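Local coordinates for protein HTH-type transcriptional regulator KdgR (PDB 1YSP) that represses transcription of genes for 2-keto-3-deoxygluconate uptake and breakdown and of the Entner-Doudoroff aldolase gene, this chain being its C-terminal, IclR-type effector domain, at residues D32-I37 and T61-V66; R71-V76 and A98-L103; P128-F133 and K167-M172; R123-P128 and E156-L161. All blocks are in the same frame, centred on the assembly; numbering follows the deposited sequence.

Contact 1. Residues D32-I37 and T61-V66; sequences DSIVYI and TAIGKV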
# COMPACT_ATOMS: atom_id res chain seq x y z
N ASP A 32 -14.89 -0.14 1.40
CA ASP A 32 -14.29 0.23 2.70
C ASP A 32 -13.20 -0.76 3.12
O ASP A 32 -12.96 -1.02 4.32
CB ASP A 32 -15.36 0.26 3.78
CG ASP A 32 -15.82 -1.13 4.17
OD1 ASP A 32 -15.71 -2.05 3.31
OD2 ASP A 32 -16.27 -1.33 5.33
N SER A 33 -12.56 -1.37 2.12
CA SER A 33 -11.50 -2.33 2.36
C SER A 33 -10.57 -2.29 1.15
O SER A 33 -10.88 -1.60 0.16
CB SER A 33 -12.07 -3.72 2.62
OG SER A 33 -12.72 -4.22 1.46
N ILE A 34 -9.41 -2.94 1.25
CA ILE A 34 -8.53 -3.12 0.09
C ILE A 34 -8.80 -4.48 -0.52
O ILE A 34 -9.18 -5.41 0.18
CB ILE A 34 -7.00 -2.93 0.41
CG1 ILE A 34 -6.48 -4.06 1.33
CG2 ILE A 34 -6.78 -1.56 1.04
CD1 ILE A 34 -4.88 -4.23 1.35
N VAL A 35 -8.58 -4.62 -1.82
CA VAL A 35 -8.65 -5.94 -2.44
C VAL A 35 -7.32 -6.20 -3.16
O VAL A 35 -6.88 -5.35 -3.88
CB VAL A 35 -9.85 -6.03 -3.49
CG1 VAL A 35 -9.82 -4.85 -4.48
CG2 VAL A 35 -9.77 -7.34 -4.26
N TYR A 36 -6.68 -7.34 -2.93
CA TYR A 36 -5.45 -7.63 -3.70
C TYR A 36 -5.83 -8.05 -5.12
O TYR A 36 -6.50 -9.04 -5.30
CB TYR A 36 -4.58 -8.67 -3.01
CG TYR A 36 -3.98 -8.17 -1.72
CD1 TYR A 36 -3.28 -6.97 -1.67
CD2 TYR A 36 -4.08 -8.91 -0.54
CE1 TYR A 36 -2.72 -6.50 -0.49
CE2 TYR A 36 -3.51 -8.43 0.66
CZ TYR A 36 -2.85 -7.23 0.67
OH TYR A 36 -2.29 -6.74 1.83
N ILE A 37 -5.44 -7.25 -6.11
CA ILE A 37 -5.72 -7.57 -7.52
C ILE A 37 -4.57 -8.30 -8.27
O ILE A 37 -4.85 -9.02 -9.25
CB ILE A 37 -6.24 -6.33 -8.29
CG1 ILE A 37 -5.23 -5.16 -8.25
CG2 ILE A 37 -7.61 -5.88 -7.70
CD1 ILE A 37 -5.58 -3.95 -9.12
N THR A 61 -3.26 -1.77 6.67
CA THR A 61 -2.47 -2.22 5.50
C THR A 61 -1.68 -1.04 4.93
O THR A 61 -2.16 0.08 4.98
CB THR A 61 -3.36 -2.84 4.39
OG1 THR A 61 -4.32 -1.88 3.90
CG2 THR A 61 -4.05 -4.07 4.93
N ALA A 62 -0.48 -1.28 4.38
CA ALA A 62 0.29 -0.23 3.76
C ALA A 62 -0.47 0.29 2.50
O ALA A 62 -0.52 1.48 2.24
CB ALA A 62 1.75 -0.72 3.42
N ILE A 63 -1.06 -0.62 1.76
CA ILE A 63 -1.82 -0.23 0.51
C ILE A 63 -3.07 0.60 0.88
O ILE A 63 -3.44 1.57 0.20
CB ILE A 63 -2.20 -1.51 -0.31
CG1 ILE A 63 -0.93 -2.11 -1.00
CG2 ILE A 63 -3.33 -1.19 -1.35
CD1 ILE A 63 -1.14 -3.57 -1.49
N GLY A 64 -3.77 0.18 1.93
CA GLY A 64 -4.91 0.95 2.43
C GLY A 64 -4.52 2.37 2.75
O GLY A 64 -5.20 3.32 2.35
N LYS A 65 -3.43 2.56 3.47
CA LYS A 65 -2.98 3.91 3.77
C LYS A 65 -2.71 4.75 2.52
O LYS A 65 -3.06 5.94 2.46
CB LYS A 65 -1.77 3.92 4.65
CG LYS A 65 -2.14 3.33 6.07
CD LYS A 65 -0.95 3.38 7.00
CE LYS A 65 -1.20 2.38 8.16
NZ LYS A 65 0.02 2.22 9.07
N VAL A 66 -2.07 4.14 1.53
CA VAL A 66 -1.78 4.96 0.35
C VAL A 66 -3.01 5.23 -0.51
O VAL A 66 -3.03 6.24 -1.21
CB VAL A 66 -0.55 4.42 -0.54
CG1 VAL A 66 0.77 4.19 0.31
CG2 VAL A 66 -0.93 3.27 -1.37
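The capped start of helix 62-69 rests on the antiparallel sheet of this GAF-like IclR effector domain, where I34 and Y36 of strand 33-40 meet T61, I63 and G64. The short axes of 33-37 and 62-66 pass 8.5 Å apart at 120°. T61 is the N-cap: its OG1 sits between the backbone N and the carbonyl carbon (chi1 61°), and from there it accepts a bent bond from G64 N at 2.9 Å. The same hydroxyl also bonds P57 O, which leaves this buried oxygen gripped twice. I34 and T61 approach tip to tip, with I34 CD1 3.5 Å from T61 OG1. The other branch of I34 presses on the bare backbone of G64, and I34 CG2 to G64 CA, at 3.4 Å, is tighter than normal carbon contact. Beside it, I63 CD1 meets the edge of the Y36 ring, in its plane, 3.5 Å from Y36 CE1. The Y36 ring meets that of H25 as well. Within the sheet, I34 pairs with N56 of strand 55-57 and V35 with A28 of strand 24-30, while K65 and V66 touch helix 96-109.

Contact 2. Residues R71-V76 and A98-L103; sequences RDRDEV and ALLPVL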
# COMPACT_ATOMS: atom_id res chain seq x y z
N ARG A 71 -6.38 11.45 -0.86
CA ARG A 71 -7.80 11.69 -1.15
C ARG A 71 -8.32 12.90 -0.43
O ARG A 71 -7.75 13.31 0.59
CB ARG A 71 -8.66 10.50 -0.77
CG ARG A 71 -8.73 9.45 -1.79
CD ARG A 71 -9.94 8.62 -1.49
NE ARG A 71 -9.73 7.24 -1.86
CZ ARG A 71 -10.03 6.72 -3.04
NH1 ARG A 71 -9.78 5.43 -3.26
NH2 ARG A 71 -10.58 7.45 -4.01
N ASP A 72 -9.41 13.47 -0.98
CA ASP A 72 -10.14 14.54 -0.30
C ASP A 72 -10.49 13.98 1.08
O ASP A 72 -11.03 12.88 1.18
CB ASP A 72 -11.40 14.95 -1.10
CG ASP A 72 -12.34 15.92 -0.33
OD1 ASP A 72 -11.87 16.95 0.23
OD2 ASP A 72 -13.56 15.64 -0.30
N ARG A 73 -10.14 14.73 2.12
CA ARG A 73 -10.31 14.28 3.50
C ARG A 73 -11.79 14.12 3.91
O ARG A 73 -12.10 13.55 4.97
CB ARG A 73 -9.60 15.22 4.46
CG ARG A 73 -9.26 14.58 5.82
CD ARG A 73 -7.76 14.23 5.97
NE ARG A 73 -7.22 13.50 4.83
CZ ARG A 73 -5.95 13.10 4.70
NH1 ARG A 73 -5.05 13.34 5.66
NH2 ARG A 73 -5.57 12.45 3.60
N ASP A 74 -12.69 14.63 3.07
CA ASP A 74 -14.12 14.43 3.28
C ASP A 74 -14.61 13.14 2.66
O ASP A 74 -15.39 12.42 3.29
CB ASP A 74 -14.95 15.65 2.84
CG ASP A 74 -15.42 16.48 4.03
OD1 ASP A 74 -16.57 16.28 4.49
OD2 ASP A 74 -14.64 17.30 4.55
N GLU A 75 -14.12 12.83 1.46
CA GLU A 75 -14.21 11.49 0.90
C GLU A 75 -13.63 10.41 1.85
O GLU A 75 -14.25 9.38 2.03
CB GLU A 75 -13.47 11.43 -0.43
CG GLU A 75 -14.34 11.55 -1.67
CD GLU A 75 -13.81 10.67 -2.77
OE1 GLU A 75 -13.75 11.11 -3.96
OE2 GLU A 75 -13.42 9.53 -2.44
N VAL A 76 -12.47 10.68 2.46
CA VAL A 76 -11.84 9.77 3.45
C VAL A 76 -12.79 9.51 4.62
O VAL A 76 -13.14 8.37 4.88
CB VAL A 76 -10.45 10.29 3.97
CG1 VAL A 76 -9.99 9.49 5.22
CG2 VAL A 76 -9.37 10.24 2.86
N ALA A 98 -7.29 8.79 15.10
CA ALA A 98 -5.87 8.35 15.10
C ALA A 98 -5.27 8.15 13.68
O ALA A 98 -4.04 8.33 13.46
CB ALA A 98 -5.67 7.11 15.97
N LEU A 99 -6.11 7.78 12.71
CA LEU A 99 -5.57 7.47 11.36
C LEU A 99 -5.24 8.69 10.52
O LEU A 99 -4.28 8.66 9.71
CB LEU A 99 -6.58 6.58 10.56
CG LEU A 99 -6.19 6.03 9.19
CD1 LEU A 99 -5.00 5.08 9.29
CD2 LEU A 99 -7.45 5.31 8.56
N LEU A 100 -6.05 9.74 10.67
CA LEU A 100 -5.90 10.93 9.81
C LEU A 100 -4.50 11.55 9.93
O LEU A 100 -3.86 11.82 8.91
CB LEU A 100 -7.04 11.93 10.02
CG LEU A 100 -8.43 11.42 9.54
CD1 LEU A 100 -9.53 12.49 9.66
CD2 LEU A 100 -8.45 10.87 8.15
N PRO A 101 -3.96 11.69 11.16
CA PRO A 101 -2.57 12.15 11.25
C PRO A 101 -1.57 11.17 10.61
O PRO A 101 -0.57 11.59 10.05
CB PRO A 101 -2.33 12.27 12.78
CG PRO A 101 -3.68 12.52 13.34
CD PRO A 101 -4.56 11.56 12.51
N VAL A 102 -1.84 9.86 10.67
CA VAL A 102 -0.93 8.91 9.98
C VAL A 102 -0.97 9.15 8.45
O VAL A 102 0.07 9.17 7.76
CB VAL A 102 -1.30 7.47 10.38
CG1 VAL A 102 -0.63 6.44 9.47
CG2 VAL A 102 -0.93 7.22 11.88
N LEU A 103 -2.17 9.37 7.93
CA LEU A 103 -2.32 9.65 6.50
C LEU A 103 -1.57 10.92 6.07
O LEU A 103 -1.05 11.01 4.93
CB LEU A 103 -3.79 9.71 6.13
CG LEU A 103 -4.59 8.41 6.35
CD1 LEU A 103 -5.95 8.69 5.75
CD2 LEU A 103 -3.97 7.18 5.70
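The guanidinium of R73 is the flat group that reaches L100 and L103: over one face lies L103 CD1, 4.3 Å above the plane of the R73 group and displaced toward its rim. L100 O approaches the group obliquely, 3.8 Å from R73 NH1, and L103 CB is 3.9 Å from the same R73 NH1. The chain of R73 is bent at chi2 (105°) and again at chi3, and its CD passes L100 CD2 on the way. The charge itself is answered further along the second helix, where NH1 forms a salt bridge with D104, and NH2 makes a weak bond back to A69 O.

Next to the arginine the contact is apolar. V76 CG1, anti to the backbone N (chi1 168°), stands 3.6 Å from L100 CD2 and 4.2 Å from L103 CD1, and the valine and leucine side chains run antiparallel where they pass. L100 and L103 are three residues apart and so share one side of helix 96-109, which is kinked at P101, because a proline nitrogen has no hydrogen to donate to the turn before. The first turn of helix 73-80 is held by V76 N bonding D72 O, with D72 as N-cap through a weak bond, 3.4 Å from E75 N to D72 OD2. L103 also touches L68, which brings helix 62-69 into the same packing. The arrangement is helix-on-helix packing among helices 62-69, 73-80 and 96-109, in the helical part that flanks the antiparallel sheet of the IclR effector domain.

Contact 3. Residues P128-F133 and K167-M172; sequences PVFDRF and KISAQM. With SO4 (sulfate ion), chain B.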
# COMPACT_ATOMS: atom_id res chain seq x y z
N PRO A 128 1.88 4.82 -3.84
CA PRO A 128 0.70 5.05 -4.70
C PRO A 128 0.94 4.81 -6.21
O PRO A 128 2.01 5.19 -6.71
CB PRO A 128 0.37 6.51 -4.42
CG PRO A 128 1.74 7.15 -4.12
CD PRO A 128 2.42 6.08 -3.28
N VAL A 129 -0.07 4.29 -6.91
CA VAL A 129 -0.03 4.17 -8.36
C VAL A 129 -1.16 5.09 -8.81
O VAL A 129 -2.27 4.97 -8.34
CB VAL A 129 -0.25 2.72 -8.83
CG1 VAL A 129 -0.55 2.63 -10.35
CG2 VAL A 129 0.97 1.87 -8.48
N PHE A 130 -0.85 6.01 -9.72
CA PHE A 130 -1.77 7.09 -10.09
C PHE A 130 -2.40 6.80 -11.45
O PHE A 130 -1.79 6.16 -12.32
CB PHE A 130 -1.04 8.41 -10.13
CG PHE A 130 -0.49 8.87 -8.81
CD1 PHE A 130 -1.31 9.51 -7.88
CD2 PHE A 130 0.86 8.67 -8.51
CE1 PHE A 130 -0.78 9.94 -6.66
CE2 PHE A 130 1.40 9.07 -7.31
CZ PHE A 130 0.59 9.69 -6.37
N ASP A 131 -3.65 7.24 -11.62
CA ASP A 131 -4.23 7.24 -12.98
C ASP A 131 -3.86 8.54 -13.73
O ASP A 131 -3.13 9.40 -13.20
CB ASP A 131 -5.72 7.02 -12.90
CG ASP A 131 -6.49 8.25 -12.49
OD1 ASP A 131 -5.93 9.29 -12.08
OD2 ASP A 131 -7.71 8.19 -12.63
N ARG A 132 -4.40 8.71 -14.94
CA ARG A 132 -4.01 9.86 -15.77
C ARG A 132 -4.39 11.22 -15.14
O ARG A 132 -3.85 12.25 -15.53
CB ARG A 132 -4.53 9.72 -17.22
CG ARG A 132 -6.05 9.65 -17.34
CD ARG A 132 -6.46 8.81 -18.55
NE ARG A 132 -7.89 8.92 -18.83
CZ ARG A 132 -8.83 8.01 -18.54
NH1 ARG A 132 -8.53 6.85 -17.94
NH2 ARG A 132 -10.09 8.27 -18.86
N PHE A 133 -5.26 11.20 -14.12
CA PHE A 133 -5.69 12.42 -13.44
C PHE A 133 -5.03 12.69 -12.10
O PHE A 133 -5.35 13.69 -11.44
CB PHE A 133 -7.22 12.43 -13.30
CG PHE A 133 -7.94 12.39 -14.62
CD1 PHE A 133 -7.91 13.49 -15.46
CD2 PHE A 133 -8.60 11.26 -15.03
CE1 PHE A 133 -8.55 13.46 -16.68
CE2 PHE A 133 -9.26 11.23 -16.28
CZ PHE A 133 -9.22 12.34 -17.08
N LYS A 167 6.52 3.96 -13.58
CA LYS A 167 6.38 3.30 -14.89
C LYS A 167 4.93 2.83 -15.11
O LYS A 167 4.31 3.10 -16.18
CB LYS A 167 7.40 2.14 -15.04
CG LYS A 167 8.88 2.61 -15.04
CD LYS A 167 9.85 1.40 -15.32
CE LYS A 167 11.26 1.90 -15.63
NZ LYS A 167 12.22 0.79 -15.27
N ILE A 168 4.36 2.16 -14.12
CA ILE A 168 2.95 1.72 -14.24
C ILE A 168 1.99 2.90 -14.51
O ILE A 168 1.10 2.81 -15.38
CB ILE A 168 2.47 0.98 -12.98
CG1 ILE A 168 3.31 -0.28 -12.70
CG2 ILE A 168 0.96 0.59 -13.10
CD1 ILE A 168 3.02 -0.90 -11.24
N SER A 169 2.17 3.95 -13.72
CA SER A 169 1.39 5.21 -13.85
C SER A 169 1.58 5.87 -15.22
O SER A 169 0.59 6.24 -15.88
CB SER A 169 1.78 6.18 -12.73
OG SER A 169 1.30 5.63 -11.48
N ALA A 170 2.82 5.99 -15.66
CA ALA A 170 3.12 6.46 -17.02
C ALA A 170 2.40 5.66 -18.11
O ALA A 170 1.85 6.23 -19.08
CB ALA A 170 4.64 6.48 -17.27
N GLN A 171 2.39 4.33 -17.96
CA GLN A 171 1.70 3.46 -18.88
C GLN A 171 0.16 3.55 -18.77
O GLN A 171 -0.54 3.11 -19.67
CB GLN A 171 2.25 2.02 -18.75
CG GLN A 171 3.71 1.89 -19.20
CD GLN A 171 4.46 0.67 -18.63
OE1 GLN A 171 3.86 -0.33 -18.26
NE2 GLN A 171 5.77 0.76 -18.60
N MET A 172 -0.34 4.15 -17.67
CA MET A 172 -1.78 4.48 -17.43
C MET A 172 -2.17 5.83 -18.06
O MET A 172 -3.37 6.15 -18.14
CB MET A 172 -2.11 4.59 -15.93
CG MET A 172 -2.08 3.31 -15.08
SD MET A 172 -3.00 1.88 -15.68
CE MET A 172 -4.69 2.48 -15.51
S SO4 B . 11.55 -3.10 -17.25
O1 SO4 B . 12.82 -3.56 -17.83
O2 SO4 B . 11.56 -3.30 -15.76
O3 SO4 B . 11.40 -1.73 -17.51
O4 SO4 B . 10.40 -3.85 -17.83
O HOH W 1 -5.35 6.76 -16.35
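Strand 128-130 and helix 167-172 run in nearly the same direction, 18° apart with axes 7.2 Å from each other, and this brings the CA atoms of F130 and S169 to 5.3 Å. The central link is polar: F130 N donates to S169 OG at 2.8 Å with an N-H...O angle of 159°. The hydroxyl lies beside the backbone N of its own residue (chi1 -68°), which also places it to bond A165 O one turn back. With these two bonds made, OG also lies at the edge of the F130 ring, near its plane. V129 crosses I168 at about a right angle, with V129 CG1 3.7 Å from I168 CG2. The contact thus ties the end of strand 123-130, just before the turn that leads to strand 136-142, to the last turns of the C-terminal helix 151-172. M172 CB and CG pack against F130 O, while a water bridges R132 N (2.6 Å) and M172 O (2.7 Å). In the hairpin turn D131 forms an Asx turn, its OD1 taking F133 N at 2.9 Å from well above the carboxylate plane, and accepting V135 N too. K167, which touches Q12 of helix 4-20, bonds weakly through NZ to a sulfate ion, most likely picked up from the crystallisation solution.

Contact 4. Residues R123-P128 and E156-L161; sequences RCIAVP and EYVAML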
# COMPACT_ATOMS: atom_id res chain seq x y z
N ARG A 123 5.76 -7.02 8.12
CA ARG A 123 5.84 -5.61 7.80
C ARG A 123 5.70 -5.43 6.29
O ARG A 123 6.16 -6.27 5.52
CB ARG A 123 7.13 -4.99 8.31
CG ARG A 123 7.06 -3.48 8.18
CD ARG A 123 8.37 -2.74 8.25
NE ARG A 123 8.94 -2.61 9.56
CZ ARG A 123 9.39 -1.47 10.09
NH1 ARG A 123 9.26 -0.31 9.45
NH2 ARG A 123 9.96 -1.49 11.28
N CYS A 124 5.04 -4.34 5.89
CA CYS A 124 4.82 -4.03 4.47
C CYS A 124 5.09 -2.56 4.23
O CYS A 124 4.94 -1.72 5.16
CB CYS A 124 3.39 -4.42 4.04
SG CYS A 124 3.13 -6.22 3.98
N ILE A 125 5.56 -2.23 3.03
CA ILE A 125 5.80 -0.86 2.65
C ILE A 125 5.07 -0.67 1.29
O ILE A 125 5.13 -1.60 0.47
CB ILE A 125 7.29 -0.50 2.42
CG1 ILE A 125 8.18 -0.87 3.65
CG2 ILE A 125 7.43 0.97 1.95
CD1 ILE A 125 9.67 -0.95 3.29
N ALA A 126 4.40 0.47 1.08
CA ALA A 126 3.65 0.63 -0.21
C ALA A 126 3.73 2.02 -0.72
O ALA A 126 3.95 2.96 0.07
CB ALA A 126 2.19 0.23 -0.04
N VAL A 127 3.51 2.17 -2.05
CA VAL A 127 3.54 3.44 -2.71
C VAL A 127 2.32 3.57 -3.61
O VAL A 127 1.77 2.57 -4.03
CB VAL A 127 4.84 3.69 -3.58
CG1 VAL A 127 6.13 3.78 -2.66
CG2 VAL A 127 4.95 2.67 -4.70
N PRO A 128 1.88 4.82 -3.84
CA PRO A 128 0.70 5.05 -4.70
C PRO A 128 0.94 4.81 -6.21
O PRO A 128 2.01 5.19 -6.71
CB PRO A 128 0.37 6.51 -4.42
CG PRO A 128 1.74 7.15 -4.12
CD PRO A 128 2.42 6.08 -3.28
N GLU A 156 15.92 1.90 0.18
CA GLU A 156 16.15 1.22 -1.11
C GLU A 156 14.83 0.62 -1.64
O GLU A 156 14.47 0.78 -2.82
CB GLU A 156 17.21 0.14 -0.94
CG GLU A 156 17.39 -0.79 -2.17
CD GLU A 156 18.80 -1.40 -2.29
OE1 GLU A 156 19.80 -0.73 -1.95
OE2 GLU A 156 18.89 -2.57 -2.73
N TYR A 157 14.05 0.02 -0.74
CA TYR A 157 12.74 -0.58 -1.11
C TYR A 157 11.79 0.50 -1.59
O TYR A 157 11.09 0.30 -2.57
CB TYR A 157 12.12 -1.38 0.05
CG TYR A 157 12.66 -2.77 0.22
CD1 TYR A 157 13.85 -3.19 -0.42
CD2 TYR A 157 12.02 -3.67 1.05
CE1 TYR A 157 14.34 -4.44 -0.23
CE2 TYR A 157 12.52 -4.95 1.24
CZ TYR A 157 13.69 -5.32 0.60
OH TYR A 157 14.16 -6.58 0.78
N VAL A 158 11.80 1.65 -0.92
CA VAL A 158 10.89 2.75 -1.27
C VAL A 158 11.28 3.28 -2.66
O VAL A 158 10.42 3.52 -3.53
CB VAL A 158 10.92 3.87 -0.20
CG1 VAL A 158 10.28 5.19 -0.72
CG2 VAL A 158 10.25 3.39 1.13
N ALA A 159 12.59 3.41 -2.87
CA ALA A 159 13.12 3.94 -4.13
C ALA A 159 12.75 3.00 -5.27
O ALA A 159 12.24 3.47 -6.31
CB ALA A 159 14.63 4.15 -4.04
N MET A 160 12.89 1.69 -5.06
CA MET A 160 12.52 0.75 -6.14
C MET A 160 11.00 0.68 -6.38
O MET A 160 10.54 0.50 -7.52
CB MET A 160 13.01 -0.66 -5.85
CG MET A 160 14.55 -0.80 -5.82
SD MET A 160 14.99 -2.51 -5.38
CE MET A 160 14.85 -2.49 -3.62
N LEU A 161 10.21 0.75 -5.29
CA LEU A 161 8.72 0.85 -5.45
C LEU A 161 8.34 2.09 -6.29
O LEU A 161 7.47 1.99 -7.17
CB LEU A 161 8.05 0.94 -4.06
CG LEU A 161 7.92 -0.41 -3.39
CD1 LEU A 161 7.50 -0.18 -1.90
CD2 LEU A 161 6.90 -1.30 -4.10
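I125, on strand 123-130, points from its CB into three residues of helix 151-172: Y157, V158 and L161. This is strand-on-helix packing on the face of the effector-domain sheet covered by the C-terminal helix, the two segments running the same way at 32° with axes 8.5 Å apart. From CB the side chain of I125 forks. The CG2 branch, anti to the backbone N, touches two helix side chains, 3.8 Å from V158 CG2 and 4.0 Å from L161 CD1. The CG1 branch lies beside the backbone N and continues extended (chi2 162°), carrying CD1 out to Y157, where I125 CD1 comes 4.1 Å from Y157 CB and near the plane of the ring, at its edge. I125 crosses both Y157 and V158 at about a right angle.

The ring of Y157 also meets that of F144, and its OH, at the polar end of a buried residue, is bonded by E22 and R153. One turn further on, L161 packs on both V127 and the strand backbone. L161 CD1 approaches I125 O at 3.6 Å, and L161 CB sits across both methyls of V127. I125 and V127 face the helix together, whereas the CB of A126 between them points away from it. L161 also touches L16, so helix 4-20 packs against this stretch of helix 151-172. At the C-terminal end of the contact, V127 CG2, in the position between its own N and carbonyl carbon, lies 3.6 Å from L161 O.

How the contacts relate
Along the chain, contacts 1 and 2 close before contacts 3 and 4 open. The later pair crosses in sequence, shares P128, and reuses strand 123-130 and helix 151-172, with centres about 16 Å apart. Contact 1 touches contact 4 directly: A62 and V66 of helix 62-69 pack on A126, the residue turned away from helix 151-172, so these two helices cover opposite faces. Contact 2 touches contact 1 where K65 meets V102 and L103, but stays about 8 and 9 Å, nearest atoms, from contacts 3 and 4. Together they describe a sheet sandwiched between two helical layers within one IclR effector domain.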